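Local atomic coordinates of 50S ribosomal protein L16 arginine hydroxylase (Escherichia coli, PDB entry 4CCL), a protein that hydroxylates an arginine of ribosomal protein uL16 at its C3 position, using ferrous iron, 2-oxoglutarate and molecular oxygen. Residues M1-W9 with L24-P34; D127-Q135 with Y198-N206. All coordinates share one frame; numbering follows the deposited sequence.

Interaction 1. Residues M1-W9 with L24-P34; sequences MEYQLTLNW and LKRGFNNFIDP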
loop_
_atom_site.group_PDB
_atom_site.type_symbol
_atom_site.label_atom_id
_atom_site.label_comp_id
_atom_site.label_asym_id
_atom_site.label_seq_id
_atom_site.Cartn_x
_atom_site.Cartn_y
_atom_site.Cartn_z
HETATM N N MSE B 1 -20.604 -33.467 16.885
HETATM C CA MSE B 1 -22.060 -33.530 16.846
HETATM C C MSE B 1 -22.579 -32.979 15.521
HETATM O O MSE B 1 -21.806 -32.714 14.602
HETATM C CB MSE B 1 -22.654 -32.750 18.024
HETATM C CG MSE B 1 -23.978 -33.294 18.546
HETATM SE SE MSE B 1 -24.811 -32.136 19.876
HETATM C CE MSE B 1 -26.678 -32.673 19.667
ATOM N N GLU B 2 -23.895 -32.832 15.423
ATOM C CA GLU B 2 -24.519 -32.158 14.296
ATOM C C GLU B 2 -25.618 -31.257 14.839
ATOM O O GLU B 2 -26.466 -31.701 15.609
ATOM C CB GLU B 2 -25.097 -33.178 13.316
ATOM C CG GLU B 2 -25.725 -32.568 12.072
ATOM N N TYR B 3 -25.593 -29.986 14.455
ATOM C CA TYR B 3 -26.571 -29.023 14.950
ATOM C C TYR B 3 -27.595 -28.644 13.885
ATOM O O TYR B 3 -27.247 -28.431 12.726
ATOM C CB TYR B 3 -25.865 -27.773 15.480
ATOM C CG TYR B 3 -25.247 -27.947 16.851
ATOM C CD1 TYR B 3 -26.024 -27.864 17.998
ATOM C CD2 TYR B 3 -23.886 -28.187 17.000
ATOM C CE1 TYR B 3 -25.469 -28.018 19.252
ATOM C CE2 TYR B 3 -23.319 -28.341 18.253
ATOM C CZ TYR B 3 -24.117 -28.255 19.376
ATOM O OH TYR B 3 -23.564 -28.408 20.627
ATOM N N GLN B 4 -28.861 -28.556 14.285
ATOM C CA GLN B 4 -29.936 -28.236 13.349
ATOM C C GLN B 4 -30.610 -26.892 13.645
ATOM O O GLN B 4 -31.129 -26.674 14.743
ATOM C CB GLN B 4 -30.977 -29.359 13.324
ATOM C CG GLN B 4 -30.597 -30.546 12.449
ATOM C CD GLN B 4 -30.775 -30.258 10.968
ATOM O OE1 GLN B 4 -31.616 -29.446 10.578
ATOM N NE2 GLN B 4 -29.979 -30.920 10.136
ATOM N N LEU B 5 -30.602 -25.999 12.657
ATOM C CA LEU B 5 -31.195 -24.670 12.799
ATOM C C LEU B 5 -32.658 -24.655 12.362
ATOM O O LEU B 5 -32.993 -25.161 11.290
ATOM C CB LEU B 5 -30.402 -23.644 11.983
ATOM C CG LEU B 5 -29.623 -22.599 12.782
ATOM C CD1 LEU B 5 -29.025 -21.530 11.871
ATOM C CD2 LEU B 5 -30.532 -21.978 13.824
ATOM N N THR B 6 -33.519 -24.065 13.186
ATOM C CA THR B 6 -34.953 -24.038 12.908
ATOM C C THR B 6 -35.382 -22.767 12.175
ATOM O O THR B 6 -36.566 -22.564 11.905
ATOM C CB THR B 6 -35.782 -24.197 14.198
ATOM O OG1 THR B 6 -35.530 -23.091 15.073
ATOM C CG2 THR B 6 -35.418 -25.494 14.906
ATOM N N LEU B 7 -34.410 -21.919 11.858
ATOM C CA LEU B 7 -34.662 -20.653 11.178
ATOM C C LEU B 7 -35.276 -20.857 9.792
ATOM O O LEU B 7 -34.957 -21.824 9.100
ATOM C CB LEU B 7 -33.351 -19.863 11.071
ATOM C CG LEU B 7 -33.317 -18.458 10.464
ATOM C CD1 LEU B 7 -34.448 -17.591 10.993
ATOM C CD2 LEU B 7 -31.968 -17.800 10.740
ATOM N N ASN B 8 -36.160 -19.946 9.400
ATOM C CA ASN B 8 -36.672 -19.926 8.041
ATOM C C ASN B 8 -35.758 -18.973 7.293
ATOM O O ASN B 8 -35.778 -17.764 7.521
ATOM C CB ASN B 8 -38.120 -19.422 8.041
ATOM C CG ASN B 8 -38.710 -19.296 6.647
ATOM O OD1 ASN B 8 -38.114 -19.726 5.660
ATOM N ND2 ASN B 8 -39.897 -18.708 6.564
ATOM N N TRP B 9 -34.942 -19.537 6.411
ATOM C CA TRP B 9 -33.878 -18.786 5.741
ATOM C C TRP B 9 -34.297 -17.731 4.708
ATOM O O TRP B 9 -33.781 -16.618 4.741
ATOM C CB TRP B 9 -32.776 -19.714 5.204
ATOM C CG TRP B 9 -31.804 -20.173 6.264
ATOM C CD1 TRP B 9 -31.790 -21.382 6.895
ATOM C CD2 TRP B 9 -30.716 -19.423 6.817
ATOM N NE1 TRP B 9 -30.757 -21.435 7.802
ATOM C CE2 TRP B 9 -30.081 -20.239 7.774
ATOM C CE3 TRP B 9 -30.208 -18.137 6.594
ATOM C CZ2 TRP B 9 -28.974 -19.820 8.505
ATOM C CZ3 TRP B 9 -29.109 -17.720 7.322
ATOM C CH2 TRP B 9 -28.505 -18.558 8.264
ATOM N N LEU B 24 -34.328 -14.876 17.575
ATOM C CA LEU B 24 -34.881 -16.094 17.018
ATOM C C LEU B 24 -35.014 -17.060 18.179
ATOM O O LEU B 24 -34.018 -17.566 18.699
ATOM C CB LEU B 24 -33.939 -16.659 15.955
ATOM C CG LEU B 24 -33.456 -15.660 14.898
ATOM C CD1 LEU B 24 -32.254 -16.204 14.146
ATOM C CD2 LEU B 24 -34.577 -15.302 13.928
ATOM N N LYS B 25 -36.254 -17.316 18.581
ATOM C CA LYS B 25 -36.522 -18.125 19.758
ATOM C C LYS B 25 -36.445 -19.593 19.383
ATOM O O LYS B 25 -37.000 -20.004 18.364
ATOM C CB LYS B 25 -37.902 -17.802 20.332
ATOM C CG LYS B 25 -38.090 -16.361 20.792
ATOM C CD LYS B 25 -38.266 -16.265 22.302
ATOM C CE LYS B 25 -36.931 -16.251 23.024
ATOM N NZ LYS B 25 -37.114 -16.408 24.496
ATOM N N ARG B 26 -35.753 -20.372 20.211
ATOM C CA ARG B 26 -35.544 -21.797 19.964
ATOM C C ARG B 26 -34.947 -22.030 18.581
ATOM O O ARG B 26 -35.403 -22.904 17.843
ATOM C CB ARG B 26 -36.854 -22.577 20.103
ATOM C CG ARG B 26 -37.589 -22.350 21.409
ATOM C CD ARG B 26 -37.235 -23.392 22.459
ATOM N NE ARG B 26 -38.435 -24.012 23.016
ATOM C CZ ARG B 26 -38.753 -25.295 22.874
ATOM N NH1 ARG B 26 -37.952 -26.108 22.200
ATOM N NH2 ARG B 26 -39.868 -25.768 23.414
ATOM N N GLY B 27 -33.947 -21.226 18.228
ATOM C CA GLY B 27 -33.226 -21.403 16.979
ATOM C C GLY B 27 -32.685 -22.815 16.934
ATOM O O GLY B 27 -32.732 -23.483 15.902
ATOM N N PHE B 28 -32.177 -23.265 18.075
ATOM C CA PHE B 28 -31.833 -24.662 18.272
ATOM C C PHE B 28 -32.782 -25.271 19.295
ATOM O O PHE B 28 -32.952 -24.731 20.389
ATOM C CB PHE B 28 -30.390 -24.806 18.752
ATOM C CG PHE B 28 -29.372 -24.363 17.747
ATOM C CD1 PHE B 28 -29.084 -25.148 16.643
ATOM C CD2 PHE B 28 -28.698 -23.163 17.906
ATOM C CE1 PHE B 28 -28.147 -24.744 15.716
ATOM C CE2 PHE B 28 -27.759 -22.755 16.981
ATOM C CZ PHE B 28 -27.483 -23.546 15.885
ATOM N N ASN B 29 -33.406 -26.387 18.930
ATOM C CA ASN B 29 -34.265 -27.124 19.849
ATOM C C ASN B 29 -33.443 -28.074 20.704
ATOM O O ASN B 29 -32.540 -28.743 20.195
ATOM C CB ASN B 29 -35.323 -27.919 19.084
ATOM C CG ASN B 29 -36.258 -27.035 18.288
ATOM O OD1 ASN B 29 -36.476 -25.872 18.629
ATOM N ND2 ASN B 29 -36.824 -27.587 17.221
ATOM N N ASN B 30 -33.780 -28.142 21.989
ATOM C CA ASN B 30 -33.039 -28.938 22.964
ATOM C C ASN B 30 -31.544 -28.716 22.817
ATOM O O ASN B 30 -30.799 -29.638 22.489
ATOM C CB ASN B 30 -33.366 -30.424 22.803
ATOM C CG ASN B 30 -34.854 -30.698 22.844
ATOM O OD1 ASN B 30 -35.439 -31.155 21.863
ATOM N ND2 ASN B 30 -35.477 -30.415 23.982
ATOM N N PHE B 31 -31.110 -27.487 23.070
ATOM C CA PHE B 31 -29.740 -27.107 22.775
ATOM C C PHE B 31 -28.769 -27.704 23.781
ATOM O O PHE B 31 -28.884 -27.492 24.987
ATOM C CB PHE B 31 -29.600 -25.585 22.730
ATOM C CG PHE B 31 -28.205 -25.113 22.436
ATOM C CD1 PHE B 31 -27.692 -25.180 21.150
ATOM C CD2 PHE B 31 -27.408 -24.597 23.443
ATOM C CE1 PHE B 31 -26.408 -24.746 20.880
ATOM C CE2 PHE B 31 -26.126 -24.161 23.178
ATOM C CZ PHE B 31 -25.626 -24.235 21.896
ATOM N N ILE B 32 -27.811 -28.460 23.260
ATOM C CA ILE B 32 -26.776 -29.072 24.074
ATOM C C ILE B 32 -25.459 -28.384 23.768
ATOM O O ILE B 32 -24.978 -28.417 22.634
ATOM C CB ILE B 32 -26.646 -30.570 23.784
ATOM C CG1 ILE B 32 -28.006 -31.254 23.933
ATOM C CG2 ILE B 32 -25.615 -31.194 24.708
ATOM C CD1 ILE B 32 -28.203 -32.430 23.002
ATOM N N ASP B 33 -24.893 -27.742 24.783
ATOM C CA ASP B 33 -23.669 -26.974 24.618
ATOM C C ASP B 33 -22.513 -27.845 24.144
ATOM O O ASP B 33 -22.294 -28.934 24.671
ATOM C CB ASP B 33 -23.306 -26.267 25.923
ATOM C CG ASP B 33 -24.350 -25.251 26.340
ATOM O OD1 ASP B 33 -25.548 -25.604 26.376
ATOM O OD2 ASP B 33 -23.976 -24.095 26.620
ATOM N N PRO B 34 -21.776 -27.364 23.132
ATOM C CA PRO B 34 -20.654 -28.117 22.564
ATOM C C PRO B 34 -19.497 -28.222 23.548
ATOM O O PRO B 34 -18.726 -29.180 23.498
ATOM C CB PRO B 34 -20.245 -27.271 21.354
ATOM C CG PRO B 34 -20.692 -25.890 21.689
ATOM C CD PRO B 34 -21.949 -26.051 22.488
HETATM O O HOH W 1 -33.135 -27.493 16.322
#
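Tyr-3 lies between Phe-28 and the Ile-32 to Pro-34 backbone. Its CB rests against Phe-28 CE1 at 3.8 Å. With CG beside the backbone N (chi1 -78°), the ring turns its edge to one face of Phe-28, an edge-to-face pair with planes at 71°. Farther out, CE1 packs on CE1 of Phe-31, whose ring is tilted 33° to that of Tyr-3. The hydroxyl at the tip donates to the carbonyl O of Ile-32, which lies at the ring edge near its plane. The same OH also packs against CD of Pro-34.

The Phe-28 ring is held from the other segment by Leu-5 too, whose CD2 sits over the opposite face, 4.2 Å from the ring centroid, in a CH-pi contact. Without this ring, as with an alanine here, the edge of Tyr-3 and the methyl of Leu-5 would probably face a gap.

Beyond it the contact turns polar. Thr-6 N donates to Gly-27 O at 2.9 Å. A water takes the N-H of Asn-29 and donates to Gln-4 O. Past these bonds it is apolar again: Leu-7 CD1 meets Leu-24 CD2 at 3.7 Å.

Phe-28 and Leu-24 also reach Ile-178 of strand 178-181. The arrangement is an aromatic cluster between two loops, where the N-terminal segment packs beside the edge strand 22-24 of the antiparallel sheet.

Interaction 2. Residues D127-Q135 with Y198-N206; sequences DQYDVFIIQ and YSVGFRAPN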
loop_
_atom_site.group_PDB
_atom_site.type_symbol
_atom_site.label_atom_id
_atom_site.label_comp_id
_atom_site.label_asym_id
_atom_site.label_seq_id
_atom_site.Cartn_x
_atom_site.Cartn_y
_atom_site.Cartn_z
ATOM N N ASP B 127 -20.603 -2.976 16.883
ATOM C CA ASP B 127 -19.746 -3.796 16.035
ATOM C C ASP B 127 -19.848 -3.289 14.605
ATOM O O ASP B 127 -20.828 -2.642 14.243
ATOM C CB ASP B 127 -20.159 -5.270 16.089
ATOM C CG ASP B 127 -19.746 -5.949 17.379
ATOM O OD1 ASP B 127 -18.958 -5.353 18.143
ATOM O OD2 ASP B 127 -20.202 -7.087 17.623
ATOM N N GLN B 128 -18.830 -3.561 13.796
ATOM C CA GLN B 128 -18.906 -3.257 12.371
ATOM C C GLN B 128 -19.357 -4.468 11.566
ATOM O O GLN B 128 -19.406 -4.427 10.336
ATOM C CB GLN B 128 -17.581 -2.707 11.833
ATOM C CG GLN B 128 -17.325 -1.250 12.188
ATOM C CD GLN B 128 -18.493 -0.340 11.834
ATOM O OE1 GLN B 128 -18.859 0.541 12.610
ATOM N NE2 GLN B 128 -19.078 -0.548 10.657
ATOM N N TYR B 129 -19.684 -5.550 12.265
ATOM C CA TYR B 129 -20.026 -6.797 11.596
ATOM C C TYR B 129 -21.319 -7.428 12.107
ATOM O O TYR B 129 -21.766 -7.148 13.221
ATOM C CB TYR B 129 -18.879 -7.792 11.746
ATOM C CG TYR B 129 -17.522 -7.200 11.439
ATOM C CD1 TYR B 129 -17.075 -7.089 10.129
ATOM C CD2 TYR B 129 -16.692 -6.749 12.458
ATOM C CE1 TYR B 129 -15.835 -6.545 9.844
ATOM C CE2 TYR B 129 -15.456 -6.206 12.184
ATOM C CZ TYR B 129 -15.031 -6.105 10.877
ATOM O OH TYR B 129 -13.798 -5.564 10.605
ATOM N N ASP B 130 -21.907 -8.283 11.276
ATOM C CA ASP B 130 -23.076 -9.058 11.662
ATOM C C ASP B 130 -22.657 -10.106 12.681
ATOM O O ASP B 130 -21.515 -10.565 12.677
ATOM C CB ASP B 130 -23.678 -9.752 10.441
ATOM C CG ASP B 130 -23.964 -8.791 9.306
ATOM O OD1 ASP B 130 -23.031 -8.490 8.530
ATOM O OD2 ASP B 130 -25.122 -8.334 9.192
ATOM N N VAL B 131 -23.578 -10.482 13.560
ATOM C CA VAL B 131 -23.296 -11.522 14.538
ATOM C C VAL B 131 -24.558 -12.303 14.900
ATOM O O VAL B 131 -25.656 -11.742 14.938
ATOM C CB VAL B 131 -22.628 -10.937 15.814
ATOM C CG1 VAL B 131 -23.596 -10.051 16.585
ATOM C CG2 VAL B 131 -22.078 -12.050 16.704
ATOM N N PHE B 132 -24.402 -13.603 15.132
ATOM C CA PHE B 132 -25.477 -14.401 15.706
ATOM C C PHE B 132 -25.066 -14.786 17.119
ATOM O O PHE B 132 -24.040 -15.432 17.311
ATOM C CB PHE B 132 -25.732 -15.662 14.879
ATOM C CG PHE B 132 -26.404 -15.403 13.561
ATOM C CD1 PHE B 132 -25.655 -15.097 12.437
ATOM C CD2 PHE B 132 -27.783 -15.482 13.441
ATOM C CE1 PHE B 132 -26.268 -14.864 11.221
ATOM C CE2 PHE B 132 -28.402 -15.249 12.228
ATOM C CZ PHE B 132 -27.643 -14.941 11.117
ATOM N N ILE B 133 -25.850 -14.388 18.114
ATOM C CA ILE B 133 -25.498 -14.709 19.490
ATOM C C ILE B 133 -26.399 -15.809 20.041
ATOM O O ILE B 133 -27.588 -15.603 20.276
ATOM C CB ILE B 133 -25.547 -13.470 20.399
ATOM C CG1 ILE B 133 -24.655 -12.365 19.826
ATOM C CG2 ILE B 133 -25.117 -13.835 21.807
ATOM C CD1 ILE B 133 -24.772 -11.033 20.547
ATOM N N ILE B 134 -25.805 -16.978 20.250
ATOM C CA ILE B 134 -26.524 -18.172 20.666
ATOM C C ILE B 134 -26.455 -18.354 22.175
ATOM O O ILE B 134 -25.369 -18.430 22.751
ATOM C CB ILE B 134 -25.924 -19.429 20.003
ATOM C CG1 ILE B 134 -25.863 -19.257 18.484
ATOM C CG2 ILE B 134 -26.723 -20.669 20.376
ATOM C CD1 ILE B 134 -24.946 -20.248 17.793
ATOM N N GLN B 135 -27.618 -18.429 22.813
ATOM C CA GLN B 135 -27.674 -18.682 24.244
ATOM C C GLN B 135 -27.433 -20.156 24.547
ATOM O O GLN B 135 -28.108 -21.031 24.004
ATOM C CB GLN B 135 -29.016 -18.236 24.826
ATOM C CG GLN B 135 -29.163 -18.505 26.321
ATOM C CD GLN B 135 -28.217 -17.670 27.165
ATOM O OE1 GLN B 135 -28.082 -16.464 26.955
ATOM N NE2 GLN B 135 -27.551 -18.310 28.120
ATOM N N TYR B 198 -22.499 -18.079 22.519
ATOM C CA TYR B 198 -21.712 -18.454 21.359
ATOM C C TYR B 198 -21.985 -17.481 20.231
ATOM O O TYR B 198 -23.050 -17.502 19.621
ATOM C CB TYR B 198 -22.073 -19.871 20.915
ATOM C CG TYR B 198 -22.003 -20.885 22.029
ATOM C CD1 TYR B 198 -23.057 -21.035 22.923
ATOM C CD2 TYR B 198 -20.880 -21.683 22.196
ATOM C CE1 TYR B 198 -22.998 -21.952 23.949
ATOM C CE2 TYR B 198 -20.812 -22.608 23.219
ATOM C CZ TYR B 198 -21.876 -22.736 24.092
ATOM O OH TYR B 198 -21.816 -23.650 25.115
ATOM N N SER B 199 -20.992 -16.661 19.920
ATOM C CA SER B 199 -21.139 -15.662 18.880
ATOM C C SER B 199 -20.531 -16.149 17.573
ATOM O O SER B 199 -19.316 -16.373 17.482
ATOM C CB SER B 199 -20.514 -14.334 19.317
ATOM O OG SER B 199 -21.183 -13.809 20.454
ATOM N N VAL B 200 -21.386 -16.310 16.569
ATOM C CA VAL B 200 -20.929 -16.622 15.232
ATOM C C VAL B 200 -20.760 -15.269 14.590
ATOM O O VAL B 200 -21.741 -14.558 14.335
ATOM C CB VAL B 200 -21.992 -17.390 14.429
ATOM C CG1 VAL B 200 -21.479 -17.695 13.026
ATOM C CG2 VAL B 200 -22.400 -18.662 15.147
ATOM N N GLY B 201 -19.506 -14.913 14.339
ATOM C CA GLY B 201 -19.175 -13.597 13.843
ATOM C C GLY B 201 -19.001 -13.598 12.345
ATOM O O GLY B 201 -18.788 -14.643 11.729
ATOM N N PHE B 202 -19.079 -12.412 11.761
ATOM C CA PHE B 202 -18.892 -12.259 10.328
ATOM C C PHE B 202 -17.851 -11.188 10.046
ATOM O O PHE B 202 -17.483 -10.416 10.931
ATOM C CB PHE B 202 -20.222 -11.952 9.634
ATOM C CG PHE B 202 -21.142 -13.139 9.544
ATOM C CD1 PHE B 202 -21.877 -13.546 10.643
ATOM C CD2 PHE B 202 -21.258 -13.854 8.363
ATOM C CE1 PHE B 202 -22.715 -14.637 10.566
ATOM C CE2 PHE B 202 -22.096 -14.947 8.280
ATOM C CZ PHE B 202 -22.825 -15.340 9.384
ATOM N N ARG B 203 -17.357 -11.163 8.817
ATOM C CA ARG B 203 -16.290 -10.247 8.460
ATOM C C ARG B 203 -16.537 -9.639 7.091
ATOM O O ARG B 203 -16.857 -10.345 6.136
ATOM C CB ARG B 203 -14.947 -10.980 8.470
ATOM C CG ARG B 203 -14.996 -12.331 7.781
ATOM C CD ARG B 203 -13.675 -13.071 7.885
ATOM N NE ARG B 203 -12.599 -12.378 7.186
ATOM C CZ ARG B 203 -11.400 -12.902 6.957
ATOM N NH1 ARG B 203 -11.125 -14.134 7.368
ATOM N NH2 ARG B 203 -10.479 -12.199 6.313
ATOM N N ALA B 204 -16.403 -8.322 7.001
ATOM C CA ALA B 204 -16.408 -7.666 5.707
ATOM C C ALA B 204 -15.301 -6.626 5.685
ATOM O O ALA B 204 -15.085 -5.921 6.670
ATOM C CB ALA B 204 -17.758 -7.021 5.446
ATOM N N PRO B 205 -14.598 -6.522 4.550
ATOM C CA PRO B 205 -13.510 -5.553 4.397
ATOM C C PRO B 205 -14.032 -4.150 4.121
ATOM O O PRO B 205 -15.136 -4.007 3.599
ATOM C CB PRO B 205 -12.755 -6.077 3.175
ATOM C CG PRO B 205 -13.811 -6.747 2.354
ATOM C CD PRO B 205 -14.762 -7.367 3.352
ATOM N N ASN B 206 -13.250 -3.133 4.464
ATOM C CA ASN B 206 -13.534 -1.792 3.976
ATOM C C ASN B 206 -12.582 -1.452 2.830
ATOM O O ASN B 206 -11.714 -2.254 2.492
ATOM C CB ASN B 206 -13.491 -0.753 5.105
ATOM C CG ASN B 206 -12.219 -0.819 5.928
ATOM O OD1 ASN B 206 -11.147 -1.148 5.422
ATOM N ND2 ASN B 206 -12.335 -0.494 7.211
HETATM O O HOH W 2 -12.856 -6.148 8.129
#
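Phe-132 and Phe-202 meet rim to rim. CD1 of Phe-132 lies 3.5 Å from CE1 of Phe-202, and the planes stand at 55°, so neither ring covers the other's face. Both CG atoms lie anti to their own carbonyl carbons (chi1 -72° and -73°), which brings the two rings together. Phe-132 also meets the rings of Phe-12, Phe-100 and Tyr-180, and Phe-202 that of Trp-17.

On the same sheet face as Phe-132, Ile-134 CD1 crosses toward Val-200 CG2 at 4.0 Å. Next to it, Tyr-198 brings its ring edge to Ile-134 O. Val-131, Ile-133 and Ser-199 point to the other face. There Val-131 CG2 packs on Ser-199 CB, and Ile-133 CG1 lies beside Ser-199 OG.

The strands are neighbours in the antiparallel sheet of the JmjC domain, a cupin-type double-stranded beta-helix. Phe-132 pairs with Val-200 and Ile-134 with Tyr-198, each through two backbone bonds. Phe-132 N to Val-200 O is 2.9 Å. The ladder frays at Phe-202, whose N makes only a weak bond to Asp-130 O.

Tyr-129 then runs along the departing chain. Its CB lies against Phe-202 O, and Ala-204 O is at the ring edge, in plane. A water accepts from Tyr-129 OH and donates to Ala-204 O, 2.7 Å from each. Asp-127, which binds the catalytic iron with His-125 and His-187, lies in the loop leading into strand 131-135.

Interaction 2 is buried near the middle of the chain, whereas interaction 1 is a surface contact; their centres are about 17 Å apart. Interaction 2 pairs adjacent strands, so backbone bonds set its register and mainly apolar side chains fill its faces. Interaction 1 joins two loops, with fewer direct backbone bonds and more weight on aromatic packing, a tyrosine hydroxyl and a water. The two contacts touch. Asp-33 OD2 and Tyr-198 OH, 2.7 Å apart, probably form a hydrogen bond, and Phe-28 packs on Ile-134. The loop 24-34 thus lies against one end of the strand pair, while 198-206 leads, at its other end, to the second subunit.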